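Local coordinates for protein aldehyde dehydrogenase (Staphylococcus aureus, PDB 6K10) that oxidises 4,4'-diaponeurosporen-4-al to 4,4'-diaponeurosporenoic acid with NAD+, a step in the biosynthesis of the protective carotenoid staphyloxanthin, at residues 45-50 against 161-166; 143-148 against 178-183; 156-161 against 172-177. The protein carries 1 engineered substitution. All coordinates share one frame; numbering follows the deposited sequence.

Contact 1: 45-50 against 161-166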
loop_
_atom_site.group_PDB
_atom_site.type_symbol
_atom_site.label_atom_id
_atom_site.label_comp_id
_atom_site.label_asym_id
_atom_site.label_seq_id
_atom_site.Cartn_x
_atom_site.Cartn_y
_atom_site.Cartn_z
ATOM N N LYS A 45 24.921 9.150 -17.643
ATOM C CA LYS A 45 25.844 10.206 -18.047
ATOM C C LYS A 45 26.462 9.905 -19.406
ATOM O O LYS A 45 26.599 10.802 -20.247
ATOM C CB LYS A 45 26.933 10.381 -16.991
ATOM C CG LYS A 45 26.441 10.988 -15.693
ATOM C CD LYS A 45 27.476 10.826 -14.595
ATOM C CE LYS A 45 26.852 10.990 -13.220
ATOM N NZ LYS A 45 27.859 11.367 -12.191
ATOM N N SER A 46 26.843 8.646 -19.638
ATOM C CA SER A 46 27.418 8.272 -20.924
ATOM C C SER A 46 26.430 8.491 -22.061
ATOM O O SER A 46 26.834 8.812 -23.185
ATOM C CB SER A 46 27.869 6.812 -20.886
ATOM O OG SER A 46 28.695 6.570 -19.761
ATOM N N TYR A 47 25.137 8.340 -21.787
ATOM C CA TYR A 47 24.093 8.455 -22.793
ATOM C C TYR A 47 23.364 9.788 -22.741
ATOM O O TYR A 47 22.335 9.939 -23.407
ATOM C CB TYR A 47 23.089 7.320 -22.620
ATOM C CG TYR A 47 23.495 6.022 -23.266
ATOM C CD1 TYR A 47 24.486 5.231 -22.708
ATOM C CD2 TYR A 47 22.847 5.558 -24.401
ATOM C CE1 TYR A 47 24.844 4.029 -23.277
ATOM C CE2 TYR A 47 23.197 4.359 -24.978
ATOM C CZ TYR A 47 24.196 3.598 -24.412
ATOM O OH TYR A 47 24.545 2.400 -24.988
ATOM N N GLU A 48 23.866 10.752 -21.964
ATOM C CA GLU A 48 23.139 11.999 -21.744
ATOM C C GLU A 48 22.770 12.676 -23.060
ATOM O O GLU A 48 21.638 13.140 -23.236
ATOM C CB GLU A 48 23.970 12.944 -20.875
ATOM C CG GLU A 48 23.287 14.274 -20.612
ATOM C CD GLU A 48 24.190 15.265 -19.905
ATOM O OE1 GLU A 48 24.544 15.014 -18.735
ATOM O OE2 GLU A 48 24.544 16.293 -20.520
ATOM N N SER A 49 23.716 12.736 -23.999
ATOM C CA SER A 49 23.442 13.398 -25.269
ATOM C C SER A 49 22.357 12.667 -26.053
ATOM O O SER A 49 21.466 13.301 -26.630
ATOM C CB SER A 49 24.725 13.500 -26.096
ATOM O OG SER A 49 24.632 14.558 -27.033
ATOM N N ASP A 50 22.414 11.333 -26.081
ATOM C CA ASP A 50 21.411 10.564 -26.811
ATOM C C ASP A 50 20.036 10.679 -26.166
ATOM O O ASP A 50 19.021 10.685 -26.873
ATOM C CB ASP A 50 21.833 9.096 -26.900
ATOM C CG ASP A 50 23.320 8.930 -27.150
ATOM O OD1 ASP A 50 24.119 9.163 -26.215
ATOM O OD2 ASP A 50 23.696 8.570 -28.285
ATOM N N ILE A 161 20.179 0.183 -20.900
ATOM C CA ILE A 161 20.010 -0.898 -19.934
ATOM C C ILE A 161 20.779 -2.137 -20.376
ATOM O O ILE A 161 21.517 -2.742 -19.592
ATOM C CB ILE A 161 18.516 -1.203 -19.734
ATOM C CG1 ILE A 161 17.830 -0.044 -19.003
ATOM C CG2 ILE A 161 18.333 -2.519 -18.997
ATOM C CD1 ILE A 161 18.324 0.168 -17.587
ATOM N N ASN A 162 20.618 -2.530 -21.643
ATOM C CA ASN A 162 21.214 -3.778 -22.114
ATOM C C ASN A 162 22.736 -3.728 -22.111
ATOM O O ASN A 162 23.389 -4.760 -21.918
ATOM C CB ASN A 162 20.705 -4.113 -23.517
ATOM C CG ASN A 162 19.288 -4.648 -23.508
ATOM O OD1 ASN A 162 18.612 -4.661 -24.536
ATOM N ND2 ASN A 162 18.831 -5.098 -22.344
ATOM N N GLU A 163 23.321 -2.557 -22.330
ATOM C CA GLU A 163 24.771 -2.447 -22.340
ATOM C C GLU A 163 25.348 -2.215 -20.949
ATOM O O GLU A 163 26.575 -2.189 -20.800
ATOM C CB GLU A 163 25.196 -1.334 -23.303
ATOM C CG GLU A 163 24.702 -1.602 -24.724
ATOM C CD GLU A 163 25.429 -0.805 -25.786
ATOM O OE1 GLU A 163 26.668 -0.675 -25.701
ATOM O OE2 GLU A 163 24.753 -0.324 -26.720
ATOM N N THR A 164 24.497 -2.087 -19.931
ATOM C CA THR A 164 24.929 -1.873 -18.554
ATOM C C THR A 164 24.640 -3.049 -17.631
ATOM O O THR A 164 25.471 -3.369 -16.779
ATOM C CB THR A 164 24.267 -0.612 -17.983
ATOM O OG1 THR A 164 24.445 0.479 -18.895
ATOM C CG2 THR A 164 24.885 -0.241 -16.644
ATOM N N PHE A 165 23.490 -3.710 -17.774
ATOM C CA PHE A 165 23.084 -4.780 -16.874
ATOM C C PHE A 165 22.797 -6.061 -17.648
ATOM O O PHE A 165 22.488 -6.034 -18.842
ATOM C CB PHE A 165 21.827 -4.400 -16.077
ATOM C CG PHE A 165 21.938 -3.100 -15.339
ATOM C CD1 PHE A 165 22.656 -3.017 -14.159
ATOM C CD2 PHE A 165 21.306 -1.964 -15.816
ATOM C CE1 PHE A 165 22.752 -1.821 -13.476
ATOM C CE2 PHE A 165 21.399 -0.765 -15.138
ATOM C CZ PHE A 165 22.122 -0.694 -13.966
ATOM N N ASP A 166 22.886 -7.190 -16.944
ATOM C CA ASP A 166 22.400 -8.447 -17.500
ATOM C C ASP A 166 20.890 -8.398 -17.672
ATOM O O ASP A 166 20.175 -7.798 -16.865
ATOM C CB ASP A 166 22.768 -9.625 -16.600
ATOM C CG ASP A 166 24.208 -10.041 -16.746
ATOM O OD1 ASP A 166 24.867 -9.579 -17.700
ATOM O OD2 ASP A 166 24.673 -10.847 -15.915
#

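Contact 2: 143-148 against 178-183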
loop_
_atom_site.group_PDB
_atom_site.type_symbol
_atom_site.label_atom_id
_atom_site.label_comp_id
_atom_site.label_asym_id
_atom_site.label_seq_id
_atom_site.Cartn_x
_atom_site.Cartn_y
_atom_site.Cartn_z
ATOM N N ILE A 143 11.698 -5.777 -14.851
ATOM C CA ILE A 143 11.399 -5.756 -16.275
ATOM C C ILE A 143 10.678 -4.448 -16.564
ATOM O O ILE A 143 9.717 -4.097 -15.867
ATOM C CB ILE A 143 10.547 -6.967 -16.699
ATOM C CG1 ILE A 143 11.368 -8.252 -16.589
ATOM C CG2 ILE A 143 10.025 -6.790 -18.114
ATOM C CD1 ILE A 143 10.576 -9.504 -16.876
ATOM N N ILE A 144 11.146 -3.725 -17.576
ATOM C CA ILE A 144 10.653 -2.392 -17.896
ATOM C C ILE A 144 9.919 -2.450 -19.225
ATOM O O ILE A 144 10.419 -3.038 -20.193
ATOM C CB ILE A 144 11.798 -1.366 -17.952
ATOM C CG1 ILE A 144 12.559 -1.331 -16.626
ATOM C CG2 ILE A 144 11.265 0.016 -18.301
ATOM C CD1 ILE A 144 13.932 -0.700 -16.738
ATOM N N LYS A 145 8.739 -1.841 -19.272
ATOM C CA LYS A 145 7.984 -1.681 -20.514
ATOM C C LYS A 145 7.778 -0.193 -20.753
ATOM O O LYS A 145 6.863 0.415 -20.168
ATOM C CB LYS A 145 6.649 -2.423 -20.444
ATOM C CG LYS A 145 5.950 -2.586 -21.786
ATOM C CD LYS A 145 5.062 -1.393 -22.083
ATOM C CE LYS A 145 4.907 -1.181 -23.570
ATOM N NZ LYS A 145 4.315 0.151 -23.865
ATOM N N PRO A 146 8.602 0.439 -21.581
ATOM C CA PRO A 146 8.454 1.870 -21.851
ATOM C C PRO A 146 7.439 2.128 -22.959
ATOM O O PRO A 146 7.030 1.225 -23.691
ATOM C CB PRO A 146 9.864 2.279 -22.293
ATOM C CG PRO A 146 10.382 1.057 -22.980
ATOM C CD PRO A 146 9.783 -0.131 -22.254
ATOM N N SER A 147 7.046 3.394 -23.072
ATOM C CA SER A 147 6.074 3.792 -24.080
ATOM C C SER A 147 6.672 3.680 -25.477
ATOM O O SER A 147 7.799 4.122 -25.720
ATOM C CB SER A 147 5.606 5.223 -23.828
ATOM O OG SER A 147 4.759 5.679 -24.870
ATOM N N GLU A 148 5.912 3.092 -26.399
ATOM C CA GLU A 148 6.315 3.063 -27.795
ATOM C C GLU A 148 5.843 4.286 -28.570
ATOM O O GLU A 148 6.203 4.432 -29.744
ATOM C CB GLU A 148 5.805 1.785 -28.473
ATOM C CG GLU A 148 4.302 1.725 -28.674
ATOM C CD GLU A 148 3.899 0.635 -29.652
ATOM O OE1 GLU A 148 2.697 0.530 -29.970
ATOM O OE2 GLU A 148 4.790 -0.117 -30.102
ATOM N N GLU A 178 -0.117 -4.961 -26.517
ATOM C CA GLU A 178 -0.106 -6.419 -26.458
ATOM C C GLU A 178 1.120 -6.949 -25.725
ATOM O O GLU A 178 1.045 -8.003 -25.083
ATOM C CB GLU A 178 -0.195 -7.006 -27.864
ATOM C CG GLU A 178 -1.561 -6.823 -28.510
ATOM C CD GLU A 178 -2.707 -7.235 -27.599
ATOM O OE1 GLU A 178 -3.740 -6.536 -27.597
ATOM O OE2 GLU A 178 -2.584 -8.262 -26.895
ATOM N N GLU A 179 2.250 -6.243 -25.804
ATOM C CA GLU A 179 3.380 -6.599 -24.952
ATOM C C GLU A 179 3.055 -6.330 -23.490
ATOM O O GLU A 179 3.415 -7.120 -22.611
ATOM C CB GLU A 179 4.634 -5.833 -25.375
ATOM C CG GLU A 179 5.315 -6.375 -26.623
ATOM C CD GLU A 179 4.477 -6.194 -27.872
ATOM O OE1 GLU A 179 4.383 -7.149 -28.667
ATOM O OE2 GLU A 179 3.909 -5.096 -28.055
ATOM N N THR A 180 2.372 -5.216 -23.214
ATOM C CA THR A 180 1.899 -4.955 -21.859
ATOM C C THR A 180 0.936 -6.041 -21.403
ATOM O O THR A 180 0.990 -6.489 -20.252
ATOM C CB THR A 180 1.223 -3.585 -21.793
ATOM O OG1 THR A 180 2.150 -2.573 -22.203
ATOM C CG2 THR A 180 0.752 -3.290 -20.375
ATOM N N GLN A 181 0.052 -6.481 -22.304
ATOM C CA GLN A 181 -0.890 -7.548 -21.977
ATOM C C GLN A 181 -0.159 -8.816 -21.554
ATOM O O GLN A 181 -0.539 -9.463 -20.571
ATOM C CB GLN A 181 -1.789 -7.827 -23.180
ATOM C CG GLN A 181 -3.156 -8.382 -22.830
ATOM C CD GLN A 181 -4.079 -7.327 -22.257
ATOM O OE1 GLN A 181 -4.529 -7.434 -21.118
ATOM N NE2 GLN A 181 -4.367 -6.299 -23.048
ATOM N N THR A 182 0.898 -9.180 -22.282
ATOM C CA THR A 182 1.665 -10.370 -21.930
ATOM C C THR A 182 2.310 -10.227 -20.558
ATOM O O THR A 182 2.361 -11.190 -19.783
ATOM C CB THR A 182 2.729 -10.634 -22.995
ATOM O OG1 THR A 182 2.099 -10.775 -24.273
ATOM C CG2 THR A 182 3.503 -11.902 -22.676
ATOM N N LEU A 183 2.796 -9.028 -20.235
ATOM C CA LEU A 183 3.538 -8.837 -18.993
ATOM C C LEU A 183 2.622 -8.845 -17.775
ATOM O O LEU A 183 2.960 -9.442 -16.745
ATOM C CB LEU A 183 4.336 -7.536 -19.061
ATOM C CG LEU A 183 5.563 -7.578 -19.973
ATOM C CD1 LEU A 183 5.995 -6.177 -20.365
ATOM C CD2 LEU A 183 6.693 -8.303 -19.265
#

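Contact 3: 156-161 against 172-177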
loop_
_atom_site.group_PDB
_atom_site.type_symbol
_atom_site.label_atom_id
_atom_site.label_comp_id
_atom_site.label_asym_id
_atom_site.label_seq_id
_atom_site.Cartn_x
_atom_site.Cartn_y
_atom_site.Cartn_z
ATOM N N VAL A 156 16.677 4.244 -26.757
ATOM C CA VAL A 156 17.817 4.716 -25.980
ATOM C C VAL A 156 17.804 4.078 -24.599
ATOM O O VAL A 156 18.850 3.690 -24.066
ATOM C CB VAL A 156 17.809 6.253 -25.902
ATOM C CG1 VAL A 156 18.799 6.739 -24.859
ATOM C CG2 VAL A 156 18.128 6.849 -27.263
ATOM N N ILE A 157 16.614 3.944 -24.009
ATOM C CA ILE A 157 16.485 3.292 -22.708
ATOM C C ILE A 157 16.899 1.828 -22.807
ATOM O O ILE A 157 17.635 1.311 -21.958
ATOM C CB ILE A 157 15.047 3.444 -22.179
ATOM C CG1 ILE A 157 14.778 4.900 -21.784
ATOM C CG2 ILE A 157 14.798 2.505 -21.008
ATOM C CD1 ILE A 157 13.377 5.142 -21.256
ATOM N N LYS A 158 16.434 1.139 -23.852
ATOM C CA LYS A 158 16.787 -0.267 -24.028
ATOM C C LYS A 158 18.286 -0.442 -24.249
ATOM O O LYS A 158 18.906 -1.335 -23.659
ATOM C CB LYS A 158 16.004 -0.861 -25.197
ATOM C CG LYS A 158 16.464 -2.250 -25.599
ATOM C CD LYS A 158 15.292 -3.199 -25.750
ATOM C CE LYS A 158 15.771 -4.607 -26.047
ATOM N NZ LYS A 158 15.895 -5.408 -24.799
ATOM N N ARG A 159 18.880 0.395 -25.103
ATOM C CA ARG A 159 20.323 0.340 -25.331
ATOM C C ARG A 159 21.086 0.540 -24.029
ATOM O O ARG A 159 21.960 -0.259 -23.672
ATOM C CB ARG A 159 20.731 1.409 -26.346
ATOM C CG ARG A 159 20.418 1.083 -27.795
ATOM C CD ARG A 159 21.288 1.919 -28.729
ATOM N NE ARG A 159 20.629 3.150 -29.158
ATOM C CZ ARG A 159 21.106 4.373 -28.938
ATOM N NH1 ARG A 159 20.438 5.434 -29.368
ATOM N NH2 ARG A 159 22.248 4.537 -28.286
ATOM N N LEU A 160 20.761 1.618 -23.313
ATOM C CA LEU A 160 21.416 1.933 -22.049
ATOM C C LEU A 160 21.368 0.753 -21.088
ATOM O O LEU A 160 22.390 0.352 -20.517
ATOM C CB LEU A 160 20.745 3.168 -21.440
ATOM C CG LEU A 160 21.349 3.812 -20.199
ATOM C CD1 LEU A 160 20.925 3.145 -18.890
ATOM C CD2 LEU A 160 22.820 3.694 -20.400
ATOM N N ILE A 161 20.179 0.183 -20.900
ATOM C CA ILE A 161 20.010 -0.898 -19.934
ATOM C C ILE A 161 20.779 -2.137 -20.376
ATOM O O ILE A 161 21.517 -2.742 -19.592
ATOM C CB ILE A 161 18.516 -1.203 -19.734
ATOM C CG1 ILE A 161 17.830 -0.044 -19.003
ATOM C CG2 ILE A 161 18.333 -2.519 -18.997
ATOM C CD1 ILE A 161 18.324 0.168 -17.587
ATOM N N VAL A 172 14.510 -4.475 -20.681
ATOM C CA VAL A 172 13.560 -3.553 -21.291
ATOM C C VAL A 172 12.820 -4.283 -22.402
ATOM O O VAL A 172 13.447 -4.895 -23.276
ATOM C CB VAL A 172 14.262 -2.298 -21.836
ATOM C CG1 VAL A 172 13.274 -1.431 -22.598
ATOM C CG2 VAL A 172 14.902 -1.520 -20.702
ATOM N N ILE A 173 11.492 -4.206 -22.376
ATOM C CA ILE A 173 10.631 -4.846 -23.366
ATOM C C ILE A 173 9.948 -3.750 -24.172
ATOM O O ILE A 173 9.101 -3.019 -23.647
ATOM C CB ILE A 173 9.590 -5.762 -22.711
ATOM C CG1 ILE A 173 10.271 -6.799 -21.819
ATOM C CG2 ILE A 173 8.731 -6.427 -23.775
ATOM C CD1 ILE A 173 11.019 -7.847 -22.585
ATOM N N GLU A 174 10.294 -3.647 -25.452
ATOM C CA GLU A 174 9.652 -2.695 -26.346
ATOM C C GLU A 174 8.374 -3.285 -26.930
ATOM O O GLU A 174 8.282 -4.488 -27.184
ATOM C CB GLU A 174 10.592 -2.292 -27.481
ATOM C CG GLU A 174 11.688 -1.325 -27.078
ATOM C CD GLU A 174 12.811 -1.279 -28.095
ATOM O OE1 GLU A 174 12.922 -2.227 -28.899
ATOM O OE2 GLU A 174 13.579 -0.295 -28.094
ATOM N N GLY A 175 7.389 -2.426 -27.146
ATOM C CA GLY A 175 6.148 -2.859 -27.748
ATOM C C GLY A 175 4.995 -1.966 -27.334
ATOM O O GLY A 175 5.179 -0.931 -26.695
ATOM N N GLY A 176 3.799 -2.399 -27.723
ATOM C CA GLY A 176 2.591 -1.662 -27.420
ATOM C C GLY A 176 1.724 -2.350 -26.388
ATOM O O GLY A 176 2.234 -2.984 -25.459
ATOM N N ILE A 177 0.404 -2.243 -26.554
ATOM C CA ILE A 177 -0.522 -2.747 -25.544
ATOM C C ILE A 177 -0.443 -4.264 -25.425
ATOM O O ILE A 177 -0.661 -4.819 -24.341
ATOM C CB ILE A 177 -1.957 -2.271 -25.859
ATOM C CG1 ILE A 177 -2.907 -2.615 -24.710
ATOM C CG2 ILE A 177 -2.455 -2.867 -27.168
ATOM C CD1 ILE A 177 -2.611 -1.880 -23.425
#

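Contact 1: 45-50 against 161-166
The turn that presents Glu163 to Tyr47 is drawn together on one atom, Ile161 O, which accepts both Thr164 N and Phe165 N. The second of these bonds, from Phe165 N to Ile161 O, measures 2.9 Å. From this turn the Glu163 side chain reaches out, extended beyond CG, and meets the tyrosine hydroxyl. Tyr47 OH lies 3.2 Å from Glu163 OE2, yet the angle is too poor for a hydrogen bond. The carboxylate plane is turned 90° from the ring plane, and the hydroxyl also lies 3.4 Å from Glu163 CD. Tyr47 CG stands anti to the carbonyl carbon, beside the backbone N (chi1 -83°), which directs the hydroxyl across the gap between the backbones. What results is a small polar touch at the surface, burying only 74 Å² in all.

Tyr47 stands at the break between two helices, the first residue to leave helical angles after 30-46 and the N-cap of helix 48-59. Its side chain packs on Arg159 and Leu160, so more of helix 151-164 than Glu163 holds the ring. Thr164 rests on Lys39 and Ala43 of helix 30-46, while Glu48 makes a salt bridge to Lys461 of the second subunit, placing this helix-to-helix junction beside the dimer contact.

Contact 2: 143-148 against 178-183
Lys145 and Thr180 meet crosswise, at about a right angle, with the threonine hydroxyl set against the middle of the lysine chain. The lysine starts with CG anti to the backbone N (chi1 -166°) and then kinks at chi2 (-88°), which brings CD to 3.1 Å from Thr180 OG1. CE follows at 3.4 Å from the same Thr180 OG1, so the hydroxyl is pressed closely on two methylenes while its own hydrogen bond goes back to Gly176 O within the first turn of the helix. The Leu183 side chain runs oblique to those of Lys145 and Ile143 and divides its two methyls between them. Its CD1 lies 3.8 Å from Lys145 CB, and its CD2 meets Ile143 CG2 at an equal 3.8 Å.

Ile143 and Lys145 alternate with Ile144, whose side chain points to the other side of the sheet, onto helix 126-138. Strand 143-145 and helix 178-183 run nearly antiparallel, 150° between their directions, as expected for a helix laid on the parallel part of the mixed sheet in a Rossmann-like domain. Phe188 and Ile11 also pack on Leu183.

The lysine ammonium bends away to its own strand end, where NZ donates to Pro146 O at 2.9 Å from above the carbonyl plane and weakly to Gly175 O. Lys145 to Glu148 spell the Lys-Pro-Ser-Glu sequence that in related aldehyde dehydrogenases borders the NAD ribose site. The helix therefore grips this lysine by its aliphatic stem, while backbone carbonyls hold its charge.

Contact 3: 156-161 against 172-177
Val172 and Lys158, which bury the most surface here, join the helix of a beta-alpha-beta crossover to the strand that it leads into. Helix 151-164 links the parallel neighbours 141-145 and 170-172, and Val172 closes the second of them. One methyl of the valine, CG2, fits against two isoleucines of the helix, 3.7 Å from Ile161 CG1 and 4.0 Å from Ile157 CG2, whose side chains cross it at about a right angle. The other methyl, CG1, lies 3.8 Å from Lys158 CB, so the valine is seated against three side chains from two successive helix turns.

Beyond its CB, Lys158 runs over the strand end with bends at chi2 (132°) and chi4 (94°), both away from the usual staggered values. These bends carry the ammonium back to the main chain, where it has several partners: besides Val172 O, the charge is held by a salt bridge to Glu171 and a hydrogen bond to Asn162. A buried hydrophobic seam is thus bordered by a polar cluster.

Glu174, third in buried surface, crosses the lysine obliquely without pairing with it. Its carboxylate carbon CD lies 3.9 Å from the methylene Lys158 CD, a van der Waals touch, whereas its OE2 makes a salt bridge to Arg155. The bond that crosses between helix and strand end is direct: Lys158 NZ to Val172 O spans 2.9 Å, with the nitrogen in the carbonyl plane and a C=O...N angle of 151°.

Overall arrangement
The three contacts mark successive layers of one alpha/beta domain. Contact 3 sits in the middle, its centre 9 Å from that of contact 2 and 12 Å from that of contact 1, while the centres of contacts 1 and 2 lie 20 Å apart, and the two do not touch. Contacts 1 and 3 share helix 151-164 and Ile161. Contacts 2 and 3 meet beside the parallel strands 141-145 and 170-172, where Ile144 O and Ile173 N, the latter just past its strand, are 2.7 Å apart. Along the chain contact 3 is nested within the loop that contact 2 closes. Contacts 2 and 3 lie on opposite faces of the sheet, so helices 177-184 and 151-164 enclose this edge of the domain, away from the predicted active-site residues.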